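Local coordinates for Kid toxin protein (Escherichia coli, PDB 1M1F) that acts as the toxin of a plasmid-stabilising type II toxin-antitoxin system, probably cleaving RNA as an endoribonuclease, and is neutralised by its partner antitoxin, at residues G4-V9 with I66-V71; V72-P77 with N99-R104; Q76-T79 with A84-G87. One frame throughout, in Å; residues are numbered along the deposited sequence.

Contact 1. Residues G4-V9 with I66-V71; sequences GEIWLV and IRTTGV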
ATOM      1  N   GLY A   4      -1.901  -8.082  11.984  1.00  8.27           N
ATOM      2  CA  GLY A   4      -1.126  -7.963  13.209  1.00  8.16           C
ATOM      3  C   GLY A   4       0.086  -8.873  13.310  1.00  7.68           C
ATOM      4  O   GLY A   4       0.871  -8.763  14.258  1.00  8.17           O
ATOM      5  N   GLU A   5       0.253  -9.772  12.350  1.00  7.14           N
ATOM      6  CA  GLU A   5       1.445 -10.605  12.311  1.00  7.18           C
ATOM      7  C   GLU A   5       2.600  -9.844  11.692  1.00  6.69           C
ATOM      8  O   GLU A   5       2.424  -9.058  10.761  1.00  7.06           O
ATOM      9  CB  GLU A   5       1.220 -11.883  11.503  1.00  7.23           C
ATOM     10  CG  GLU A   5       0.230 -12.835  12.148  1.00  8.47           C
ATOM     11  CD  GLU A   5      -0.133 -14.028  11.286  1.00 10.31           C
ATOM     12  OE1 GLU A   5       0.234 -14.081  10.105  1.00 11.02           O
ATOM     13  OE2 GLU A   5      -0.812 -14.932  11.812  1.00 13.45           O
ATOM     14  N   ILE A   6       3.791 -10.115  12.204  1.00  6.75           N
ATOM     15  CA  ILE A   6       5.033  -9.633  11.639  1.00  7.29           C
ATOM     16  C   ILE A   6       5.661 -10.812  10.901  1.00  6.87           C
ATOM     17  O   ILE A   6       5.800 -11.909  11.466  1.00  7.32           O
ATOM     18  CB  ILE A   6       5.985  -9.133  12.731  1.00  7.40           C
ATOM     19  CG1 ILE A   6       5.419  -7.868  13.367  1.00  8.67           C
ATOM     20  CG2 ILE A   6       7.362  -8.855  12.157  1.00  8.31           C
ATOM     21  CD1 ILE A   6       6.260  -7.322  14.499  1.00 10.09           C
ATOM     22  N   TRP A   7       5.986 -10.576   9.624  1.00  6.34           N
ATOM     23  CA  TRP A   7       6.637 -11.545   8.741  1.00  6.92           C
ATOM     24  C   TRP A   7       7.961 -10.988   8.251  1.00  6.87           C
ATOM     25  O   TRP A   7       8.067  -9.797   7.965  1.00  7.55           O
ATOM     26  CB  TRP A   7       5.748 -11.877   7.531  1.00  6.77           C
ATOM     27  CG  TRP A   7       4.533 -12.691   7.848  1.00  7.24           C
ATOM     28  CD1 TRP A   7       3.540 -12.373   8.721  1.00  7.52           C
ATOM     29  CD2 TRP A   7       4.191 -13.972   7.309  1.00  8.01           C
ATOM     30  NE1 TRP A   7       2.596 -13.371   8.759  1.00  7.79           N
ATOM     31  CE2 TRP A   7       2.972 -14.363   7.895  1.00  8.25           C
ATOM     32  CE3 TRP A   7       4.788 -14.827   6.376  1.00  8.92           C
ATOM     33  CZ2 TRP A   7       2.352 -15.566   7.591  1.00  8.82           C
ATOM     34  CZ3 TRP A   7       4.172 -16.022   6.076  1.00  9.42           C
ATOM     35  CH2 TRP A   7       2.962 -16.375   6.673  1.00  9.63           C
ATOM     36  N   LEU A   8       8.977 -11.843   8.160  1.00  7.28           N
ATOM     37  CA  LEU A   8      10.254 -11.464   7.577  1.00  7.96           C
ATOM     38  C   LEU A   8      10.195 -11.763   6.081  1.00  7.65           C
ATOM     39  O   LEU A   8       9.956 -12.900   5.688  1.00  8.44           O
ATOM     40  CB  LEU A   8      11.375 -12.268   8.223  1.00  8.52           C
ATOM     41  CG  LEU A   8      12.778 -11.942   7.706  1.00  9.72           C
ATOM     42  CD1 LEU A   8      13.208 -10.544   8.051  1.00 10.06           C
ATOM     43  CD2 LEU A   8      13.785 -12.960   8.230  1.00 11.38           C
ATOM     44  N   VAL A   9      10.429 -10.754   5.249  1.00  7.24           N
ATOM     45  CA  VAL A   9      10.297 -10.942   3.809  1.00  8.16           C
ATOM     46  C   VAL A   9      11.168  -9.977   3.025  1.00  8.26           C
ATOM     47  O   VAL A   9      11.426  -8.856   3.466  1.00  7.93           O
ATOM     48  CB  VAL A   9       8.792 -10.794   3.394  1.00  8.05           C
ATOM     49  CG1 VAL A   9       8.279  -9.357   3.584  1.00  8.70           C
ATOM     50  CG2 VAL A   9       8.558 -11.304   1.971  1.00  8.49           C
ATOM     51  N   ILE A  66       7.415  -7.673  22.389  1.00 11.17           N
ATOM     52  CA  ILE A  66       7.719  -8.483  21.207  1.00 11.12           C
ATOM     53  C   ILE A  66       9.222  -8.522  20.940  1.00 11.42           C
ATOM     54  O   ILE A  66       9.995  -7.792  21.550  1.00 12.36           O
ATOM     55  CB  ILE A  66       6.943  -7.974  19.984  1.00 11.40           C
ATOM     56  CG1 ILE A  66       7.414  -6.576  19.579  1.00 11.24           C
ATOM     57  CG2 ILE A  66       5.450  -7.981  20.285  1.00 11.77           C
ATOM     58  CD1 ILE A  66       6.927  -6.148  18.219  1.00 11.90           C
ATOM     59  N   ARG A  67       9.630  -9.388  20.024  1.00 11.27           N
ATOM     60  CA  ARG A  67      11.041  -9.556  19.705  1.00 11.53           C
ATOM     61  C   ARG A  67      11.504  -8.513  18.693  1.00 10.89           C
ATOM     62  O   ARG A  67      12.618  -8.003  18.778  1.00 11.92           O
ATOM     63  CB  ARG A  67      11.286 -10.941  19.158  1.00 11.97           C
ATOM     64  N   THR A  68      10.655  -8.221  17.713  1.00 10.06           N
ATOM     65  CA  THR A  68      11.003  -7.272  16.663  1.00 10.07           C
ATOM     66  C   THR A  68      11.187  -5.870  17.212  1.00 10.16           C
ATOM     67  O   THR A  68      10.361  -5.403  17.989  1.00 10.90           O
ATOM     68  CB  THR A  68       9.899  -7.270  15.606  1.00  9.43           C
ATOM     69  OG1 THR A  68       9.794  -8.570  15.006  1.00  9.77           O
ATOM     70  CG2 THR A  68      10.228  -6.344  14.447  1.00  9.62           C
ATOM     71  N   THR A  69      12.265  -5.207  16.802  1.00 10.90           N
ATOM     72  CA  THR A  69      12.556  -3.853  17.252  1.00 11.48           C
ATOM     73  C   THR A  69      12.342  -2.841  16.138  1.00 10.53           C
ATOM     74  O   THR A  69      12.222  -3.202  14.960  1.00 11.32           O
ATOM     75  CB  THR A  69      14.017  -3.738  17.743  1.00 12.56           C
ATOM     76  OG1 THR A  69      14.910  -4.160  16.707  1.00 15.31           O
ATOM     77  CG2 THR A  69      14.281  -4.694  18.909  1.00 13.63           C
ATOM     78  N   GLY A  70      12.302  -1.566  16.509  1.00  9.87           N
ATOM     79  CA  GLY A  70      12.218  -0.503  15.531  1.00  9.35           C
ATOM     80  C   GLY A  70      10.889   0.200  15.501  1.00  8.71           C
ATOM     81  O   GLY A  70      10.202   0.319  16.519  1.00  8.80           O
ATOM     82  N   VAL A  71      10.547   0.699  14.319  1.00  8.22           N
ATOM     83  CA  VAL A  71       9.310   1.438  14.130  1.00  8.01           C
ATOM     84  C   VAL A  71       8.598   0.928  12.897  1.00  7.36           C
ATOM     85  O   VAL A  71       9.230   0.478  11.928  1.00  7.56           O
ATOM     86  CB  VAL A  71       9.561   2.965  13.971  1.00  8.49           C
ATOM     87  CG1 VAL A  71      10.207   3.541  15.226  1.00  9.54           C
ATOM     88  CG2 VAL A  71      10.421   3.274  12.755  1.00 10.01           C
TER
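The loop that leads into strand 71-79 folds back over strand 5-10 of the antiparallel sheet, and here the branched side chain of Ile6 meets Thr68 and Ile66. Ile6 and Thr68 reach toward each other tip to tip. CG2 of Ile6 stands 3.8 Å from OG1 of Thr68, and CD1 of Ile6 lies equally far, 3.8 Å, from CB and OG1 of Thr68. With CG1 of Ile6 anti to the carbonyl carbon (chi1 -68°) and CG2 anti to the backbone N, CG2 and the CD1 end both meet Thr68. The same CD1 touches CD1 of Ile66 at 4.0 Å, methyl to methyl.

Threonine suits its place by having two characters: it packs on the isoleucine with CB and the side of its hydroxyl, while OG1 hydrogen-bonds to Glu91 OE2. The other carboxylate oxygen of Glu91 is bonded to the backbone N of Arg67, so one acid on strand 88-92 grips the loop at two points. Along strand 5-10, Glu5 and Trp7 form a separate polar pair: Trp7 NE1 donates to Glu5 OE1 (2.8 Å), which lies almost in the indole plane, and Glu5 OE2 forms a salt bridge with Arg89. With Pro24 and Leu90 also packing on Ile6, the contact joins the loop before strand 71-79 to strand 5-10 of the antiparallel sheet of the PemK/MazF fold.

Contact 2. Residues V72-P77 with N99-R104; sequences VRCDQP and NEVLGR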
ATOM      1  N   VAL A  72       7.278   1.004  12.939  1.00  6.70           N
ATOM      2  CA  VAL A  72       6.458   0.645  11.800  1.00  6.45           C
ATOM      3  C   VAL A  72       6.272   1.887  10.937  1.00  6.70           C
ATOM      4  O   VAL A  72       5.815   2.923  11.424  1.00  7.47           O
ATOM      5  CB  VAL A  72       5.071   0.145  12.246  1.00  6.39           C
ATOM      6  CG1 VAL A  72       4.237  -0.270  11.029  1.00  6.80           C
ATOM      7  CG2 VAL A  72       5.194  -0.989  13.252  1.00  7.39           C
ATOM      8  N   ARG A  73       6.621   1.781   9.659  1.00  6.88           N
ATOM      9  CA  ARG A  73       6.512   2.905   8.735  1.00  7.59           C
ATOM     10  C   ARG A  73       5.152   2.863   8.054  1.00  7.16           C
ATOM     11  O   ARG A  73       4.987   2.266   6.979  1.00  7.46           O
ATOM     12  CB  ARG A  73       7.661   2.870   7.729  1.00  8.47           C
ATOM     13  CG  ARG A  73       9.012   3.176   8.364  1.00 12.30           C
ATOM     14  CD  ARG A  73       9.169   4.627   8.802  1.00 15.76           C
ATOM     15  NE  ARG A  73       8.754   5.567   7.754  1.00 18.42           N
ATOM     16  CZ  ARG A  73       9.583   6.320   7.032  1.00 20.84           C
ATOM     17  NH1 ARG A  73      10.893   6.275   7.241  1.00 22.24           N
ATOM     18  NH2 ARG A  73       9.099   7.138   6.101  1.00 21.92           N
ATOM     19  N   CYS A  74       4.176   3.504   8.688  1.00  6.97           N
ATOM     20  CA  CYS A  74       2.791   3.433   8.244  1.00  7.74           C
ATOM     21  C   CYS A  74       2.546   4.185   6.953  1.00  7.66           C
ATOM     22  O   CYS A  74       1.503   4.018   6.324  1.00  9.67           O
ATOM     23  CB  CYS A  74       1.851   3.952   9.332  1.00  7.83           C
ATOM     24  SG  CYS A  74       1.960   3.085  10.908  1.00  9.95           S
ATOM     25  N   ASP A  75       3.506   5.015   6.568  1.00  7.25           N
ATOM     26  CA  ASP A  75       3.426   5.761   5.318  1.00  8.01           C
ATOM     27  C   ASP A  75       3.836   4.948   4.090  1.00  7.90           C
ATOM     28  O   ASP A  75       3.749   5.468   2.982  1.00  8.30           O
ATOM     29  CB  ASP A  75       4.244   7.057   5.381  1.00  8.82           C
ATOM     30  CG  ASP A  75       5.668   6.863   5.869  1.00 10.11           C
ATOM     31  OD1 ASP A  75       5.996   5.841   6.503  1.00 12.01           O
ATOM     32  OD2 ASP A  75       6.540   7.742   5.683  1.00 12.68           O
ATOM     33  N   GLN A  76       4.254   3.691   4.253  1.00  7.52           N
ATOM     34  CA  GLN A  76       4.706   2.919   3.093  1.00  7.62           C
ATOM     35  C   GLN A  76       3.997   1.580   2.927  1.00  6.55           C
ATOM     36  O   GLN A  76       4.643   0.531   2.832  1.00  6.56           O
ATOM     37  CB  GLN A  76       6.231   2.700   3.125  1.00  8.45           C
ATOM     38  CG  GLN A  76       7.057   3.998   3.009  1.00 11.10           C
ATOM     39  CD  GLN A  76       8.505   3.825   2.448  1.00 14.12           C
ATOM     40  OE1 GLN A  76       9.442   4.414   3.000  1.00 16.66           O
ATOM     41  NE2 GLN A  76       8.667   3.095   1.329  1.00 14.59           N
ATOM     42  N   PRO A  77       2.674   1.576   2.834  1.00  5.88           N
ATOM     43  CA  PRO A  77       1.976   0.309   2.615  1.00  5.96           C
ATOM     44  C   PRO A  77       2.303  -0.284   1.243  1.00  6.00           C
ATOM     45  O   PRO A  77       2.507   0.452   0.267  1.00  6.26           O
ATOM     46  CB  PRO A  77       0.510   0.710   2.692  1.00  6.00           C
ATOM     47  CG  PRO A  77       0.506   2.145   2.267  1.00  6.14           C
ATOM     48  CD  PRO A  77       1.732   2.719   2.898  1.00  5.87           C
ATOM     49  N   ASN A  99      -3.820  -1.147  16.286  1.00  7.87           N
ATOM     50  CA  ASN A  99      -4.808  -0.087  16.168  1.00  8.55           C
ATOM     51  C   ASN A  99      -4.163   1.275  15.920  1.00  8.34           C
ATOM     52  O   ASN A  99      -4.713   2.103  15.198  1.00  8.44           O
ATOM     53  CB  ASN A  99      -5.732  -0.079  17.376  1.00  9.10           C
ATOM     54  CG  ASN A  99      -6.605  -1.324  17.437  1.00 10.03           C
ATOM     55  OD1 ASN A  99      -6.937  -1.922  16.409  1.00 12.40           O
ATOM     56  ND2 ASN A  99      -6.996  -1.714  18.653  1.00 12.98           N
ATOM     57  N   GLU A 100      -3.000   1.520  16.510  1.00  8.21           N
ATOM     58  CA  GLU A 100      -2.290   2.768  16.240  1.00  8.44           C
ATOM     59  C   GLU A 100      -1.879   2.833  14.758  1.00  7.29           C
ATOM     60  O   GLU A 100      -1.985   3.885  14.108  1.00  7.52           O
ATOM     61  CB  GLU A 100      -1.066   2.915  17.152  1.00  9.21           C
ATOM     62  CG  GLU A 100      -0.585   4.352  17.227  1.00 13.42           C
ATOM     63  CD  GLU A 100       0.367   4.636  18.367  1.00 17.14           C
ATOM     64  OE1 GLU A 100       0.691   5.833  18.542  1.00 21.80           O
ATOM     65  OE2 GLU A 100       0.769   3.704  19.085  1.00 18.21           O
ATOM     66  N   VAL A 101      -1.411   1.704  14.221  1.00  6.66           N
ATOM     67  CA  VAL A 101      -1.031   1.601  12.813  1.00  6.40           C
ATOM     68  C   VAL A 101      -2.243   1.836  11.898  1.00  6.60           C
ATOM     69  O   VAL A 101      -2.172   2.607  10.934  1.00  6.56           O
ATOM     70  CB  VAL A 101      -0.356   0.240  12.554  1.00  6.46           C
ATOM     71  CG1 VAL A 101      -0.179  -0.039  11.074  1.00  7.07           C
ATOM     72  CG2 VAL A 101       0.985   0.208  13.253  1.00  6.62           C
ATOM     73  N   LEU A 102      -3.357   1.185  12.198  1.00  6.54           N
ATOM     74  CA  LEU A 102      -4.581   1.390  11.430  1.00  6.97           C
ATOM     75  C   LEU A 102      -5.011   2.860  11.469  1.00  7.25           C
ATOM     76  O   LEU A 102      -5.472   3.402  10.466  1.00  7.41           O
ATOM     77  CB  LEU A 102      -5.704   0.483  11.928  1.00  7.44           C
ATOM     78  CG  LEU A 102      -5.510  -1.017  11.726  1.00  8.14           C
ATOM     79  CD1 LEU A 102      -6.649  -1.737  12.417  1.00  9.20           C
ATOM     80  CD2 LEU A 102      -5.439  -1.411  10.257  1.00  8.29           C
ATOM     81  N   GLY A 103      -4.868   3.503  12.623  1.00  7.47           N
ATOM     82  CA  GLY A 103      -5.186   4.912  12.753  1.00  7.63           C
ATOM     83  C   GLY A 103      -4.357   5.778  11.824  1.00  7.65           C
ATOM     84  O   GLY A 103      -4.878   6.700  11.199  1.00  8.26           O
ATOM     85  N   ARG A 104      -3.058   5.507  11.738  1.00  7.94           N
ATOM     86  CA  ARG A 104      -2.195   6.279  10.842  1.00  8.29           C
ATOM     87  C   ARG A 104      -2.615   6.054   9.388  1.00  7.43           C
ATOM     88  O   ARG A 104      -2.725   7.001   8.623  1.00  7.01           O
ATOM     89  CB  ARG A 104      -0.714   5.907  10.988  1.00  9.12           C
ATOM     90  CG  ARG A 104       0.012   6.294  12.276  1.00 13.01           C
ATOM     91  CD  ARG A 104      -0.483   7.479  12.973  1.00 15.88           C
ATOM     92  NE  ARG A 104       0.587   8.131  13.723  1.00 16.90           N
ATOM     93  CZ  ARG A 104       0.642   8.233  15.043  1.00 17.06           C
ATOM     94  NH1 ARG A 104      -0.295   7.690  15.818  1.00 17.82           N
ATOM     95  NH2 ARG A 104       1.660   8.880  15.589  1.00 16.18           N
TER
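Arg104, on the helix 95-106, meets Cys74 first with its CB, which lies 3.6 Å from CB of Cys74 and 3.9 Å from SG of the same cysteine. The next carbon, CG, still rests beside the sulfur, with 4.0 Å between Arg104 CG and Cys74 SG. There the chain bends, since chi2 is -28°, well away from a staggered value, and the remaining atoms lead off from the strand. NE is hydrogen-bonded to the carbonyl O of Gly56, and NH1 forms a rather long salt bridge of 3.4 Å with OE1 of Glu100, one helical turn back. Arginine fits because its aliphatic base can line an apolar seam while its charged end finds oxygen partners beyond it.

Cysteine is small enough to lie between two helix residues. Its SG also meets Val101, at 3.8 Å from both CG1 and CG2, so the sulfur sits against the fork of the valine. Val101 turns the second methyl to the strand as well: its CG2 is 4.0 Å from CG1 of Val72, and these two valines cross at about a right angle.

Starting at the end of this stretch of strand, a type I turn from Arg73 to Gln76 carries a side-on salt bridge. Arg73 NE and NH2 each take one oxygen of Asp75 by its syn lone pair, with NH2 to OD2 at 2.7 Å, and the carboxylate lies nearly in the guanidinium plane. This holds both groups flat on the side of the turn turned from the helix. Val59 touches Cys74 and Arg104 too, adding to the packing of helix 95-106 against strand 71-79 and the outer strand 58-60 of the SH3-like PemK/MazF sheet.

Contact 3. Residues Q76-T79 with A84-G87; sequences QPRT and ARGG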
ATOM      1  N   GLN A  76       4.254   3.691   4.253  1.00  7.52           N
ATOM      2  CA  GLN A  76       4.706   2.919   3.093  1.00  7.62           C
ATOM      3  C   GLN A  76       3.997   1.580   2.927  1.00  6.55           C
ATOM      4  O   GLN A  76       4.643   0.531   2.832  1.00  6.56           O
ATOM      5  CB  GLN A  76       6.231   2.700   3.125  1.00  8.45           C
ATOM      6  CG  GLN A  76       7.057   3.998   3.009  1.00 11.10           C
ATOM      7  CD  GLN A  76       8.505   3.825   2.448  1.00 14.12           C
ATOM      8  OE1 GLN A  76       9.442   4.414   3.000  1.00 16.66           O
ATOM      9  NE2 GLN A  76       8.667   3.095   1.329  1.00 14.59           N
ATOM     10  N   PRO A  77       2.674   1.576   2.834  1.00  5.88           N
ATOM     11  CA  PRO A  77       1.976   0.309   2.615  1.00  5.96           C
ATOM     12  C   PRO A  77       2.303  -0.284   1.243  1.00  6.00           C
ATOM     13  O   PRO A  77       2.507   0.452   0.267  1.00  6.26           O
ATOM     14  CB  PRO A  77       0.510   0.710   2.692  1.00  6.00           C
ATOM     15  CG  PRO A  77       0.506   2.145   2.267  1.00  6.14           C
ATOM     16  CD  PRO A  77       1.732   2.719   2.898  1.00  5.87           C
ATOM     17  N   ARG A  78       2.308  -1.606   1.173  1.00  6.32           N
ATOM     18  CA  ARG A  78       2.575  -2.300  -0.065  1.00  7.31           C
ATOM     19  C   ARG A  78       1.837  -3.617  -0.098  1.00  6.25           C
ATOM     20  O   ARG A  78       1.820  -4.354   0.890  1.00  6.43           O
ATOM     21  CB  ARG A  78       4.056  -2.589  -0.135  1.00  8.90           C
ATOM     22  CG  ARG A  78       4.532  -3.063  -1.393  1.00 13.24           C
ATOM     23  CD  ARG A  78       6.008  -2.844  -1.530  1.00 16.99           C
ATOM     24  NE  ARG A  78       6.440  -3.739  -2.546  1.00 19.38           N
ATOM     25  CZ  ARG A  78       7.681  -4.107  -2.751  1.00 18.96           C
ATOM     26  NH1 ARG A  78       8.679  -3.609  -2.033  1.00 18.59           N
ATOM     27  NH2 ARG A  78       7.902  -4.972  -3.710  1.00 20.77           N
ATOM     28  N   THR A  79       1.240  -3.917  -1.241  1.00  6.11           N
ATOM     29  CA  THR A  79       0.593  -5.190  -1.477  1.00  6.20           C
ATOM     30  C   THR A  79       1.657  -6.147  -1.988  1.00  6.64           C
ATOM     31  O   THR A  79       2.329  -5.848  -2.975  1.00  7.54           O
ATOM     32  CB  THR A  79      -0.498  -4.996  -2.528  1.00  6.33           C
ATOM     33  OG1 THR A  79      -1.505  -4.110  -2.009  1.00  6.34           O
ATOM     34  CG2 THR A  79      -1.197  -6.294  -2.836  1.00  7.19           C
ATOM     35  N   ALA A  84       4.912 -16.068  -2.741  1.00 13.39           N
ATOM     36  CA  ALA A  84       5.906 -16.040  -3.808  1.00 13.40           C
ATOM     37  C   ALA A  84       7.232 -15.491  -3.312  1.00 12.91           C
ATOM     38  O   ALA A  84       8.296 -15.953  -3.721  1.00 14.10           O
ATOM     39  CB  ALA A  84       5.417 -15.222  -4.989  1.00 13.76           C
ATOM     40  N   ARG A  85       7.180 -14.507  -2.423  1.00 12.21           N
ATOM     41  CA  ARG A  85       8.400 -13.916  -1.912  1.00 11.33           C
ATOM     42  C   ARG A  85       9.083 -14.760  -0.823  1.00 11.43           C
ATOM     43  O   ARG A  85      10.187 -14.444  -0.424  1.00 12.04           O
ATOM     44  CB  ARG A  85       8.120 -12.512  -1.369  1.00 11.07           C
ATOM     45  CG  ARG A  85       7.893 -11.463  -2.450  1.00 10.63           C
ATOM     46  CD  ARG A  85       7.581 -10.048  -1.926  1.00 10.00           C
ATOM     47  NE  ARG A  85       7.413  -9.146  -3.059  1.00  9.48           N
ATOM     48  CZ  ARG A  85       8.390  -8.482  -3.659  1.00  8.60           C
ATOM     49  NH1 ARG A  85       9.634  -8.523  -3.202  1.00  9.54           N
ATOM     50  NH2 ARG A  85       8.122  -7.758  -4.731  1.00  8.74           N
ATOM     51  N   GLY A  86       8.421 -15.811  -0.339  1.00 11.46           N
ATOM     52  CA  GLY A  86       8.992 -16.677   0.688  1.00 11.51           C
ATOM     53  C   GLY A  86       9.040 -16.061   2.081  1.00 11.34           C
ATOM     54  O   GLY A  86       9.958 -16.317   2.869  1.00 12.04           O
ATOM     55  N   GLY A  87       8.052 -15.236   2.408  1.00 10.84           N
ATOM     56  CA  GLY A  87       8.002 -14.646   3.731  1.00 10.37           C
ATOM     57  C   GLY A  87       7.836 -15.686   4.820  1.00 10.46           C
ATOM     58  O   GLY A  87       7.250 -16.750   4.601  1.00 10.98           O
TER
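Arg78 and Arg85 bring their guanidinium groups together, with NH2 of Arg78 3.0 Å from NH2 of Arg85. Both atoms are donors, so this is no hydrogen bond. The two planes stand 79° apart, nearly perpendicular: NH2 of Arg78 comes over one face of the Arg85 group, 3.5 Å from its CZ, while Arg85 NH2 lies at the edge of the Arg78 group, near its plane.

Oxygen partners around the pair position the two ends. Arg78 NH1 is bonded to the carbonyl O of Leu11, and Arg85 NH1 to the carbonyls of Ser10 and Asp12, so carbonyls of three consecutive residues, from the last residue of strand 5-10 onward, receive bonds from both guanidinium groups. NE of Arg85 forms a salt bridge with Glu18 of the second subunit. Together these surrounding oxygens probably offset the closeness of two cations. Arginine suits both positions because it is long and has several donors in one flat group.

Reach comes from extended chains. Arg78 has CG opposite its backbone N (chi1 -170°) and runs straight out to NE, and Arg85 is likewise extended from CG to NE. Beyond Arg85, Gly86 follows the short helix in a Schellman motif, taking a positive phi of 73° that glycine adopts easily.

Further out, Arg78 lies on strand 71-79, paired through its backbone with Val42 of strand 41-46, and the carbonyl O of Pro77 accepts a hydrogen bond from Thr79 OG1 of the second subunit. Arg85 lies at the end of the short, weakly bonded helical turn about 82-85, from which the chain passes into strand 88-92, the neighbour of strand 5-10.

Contact 2 is the most buried of the three, an apolar seam of valine methyls, the cysteine sulfur and arginine carbons between strand 71-79 and the C-terminal helix. Contact 1 is partly buried and joins a loop to strand 5-10 through methyl groups, with polar bonds at its margin. Contact 3, also partly buried, is made by charged groups alone. Contacts 2 and 3 share Gln76 and Pro77 yet lie on opposite sides of the chain's centre, about 15 Å apart between centres, and both touch the second subunit, whereas contact 1 does not. Contacts 1 and 3 meet directly, where Val9 packs on Arg85 and Gly87, and Trp7 on Gly87.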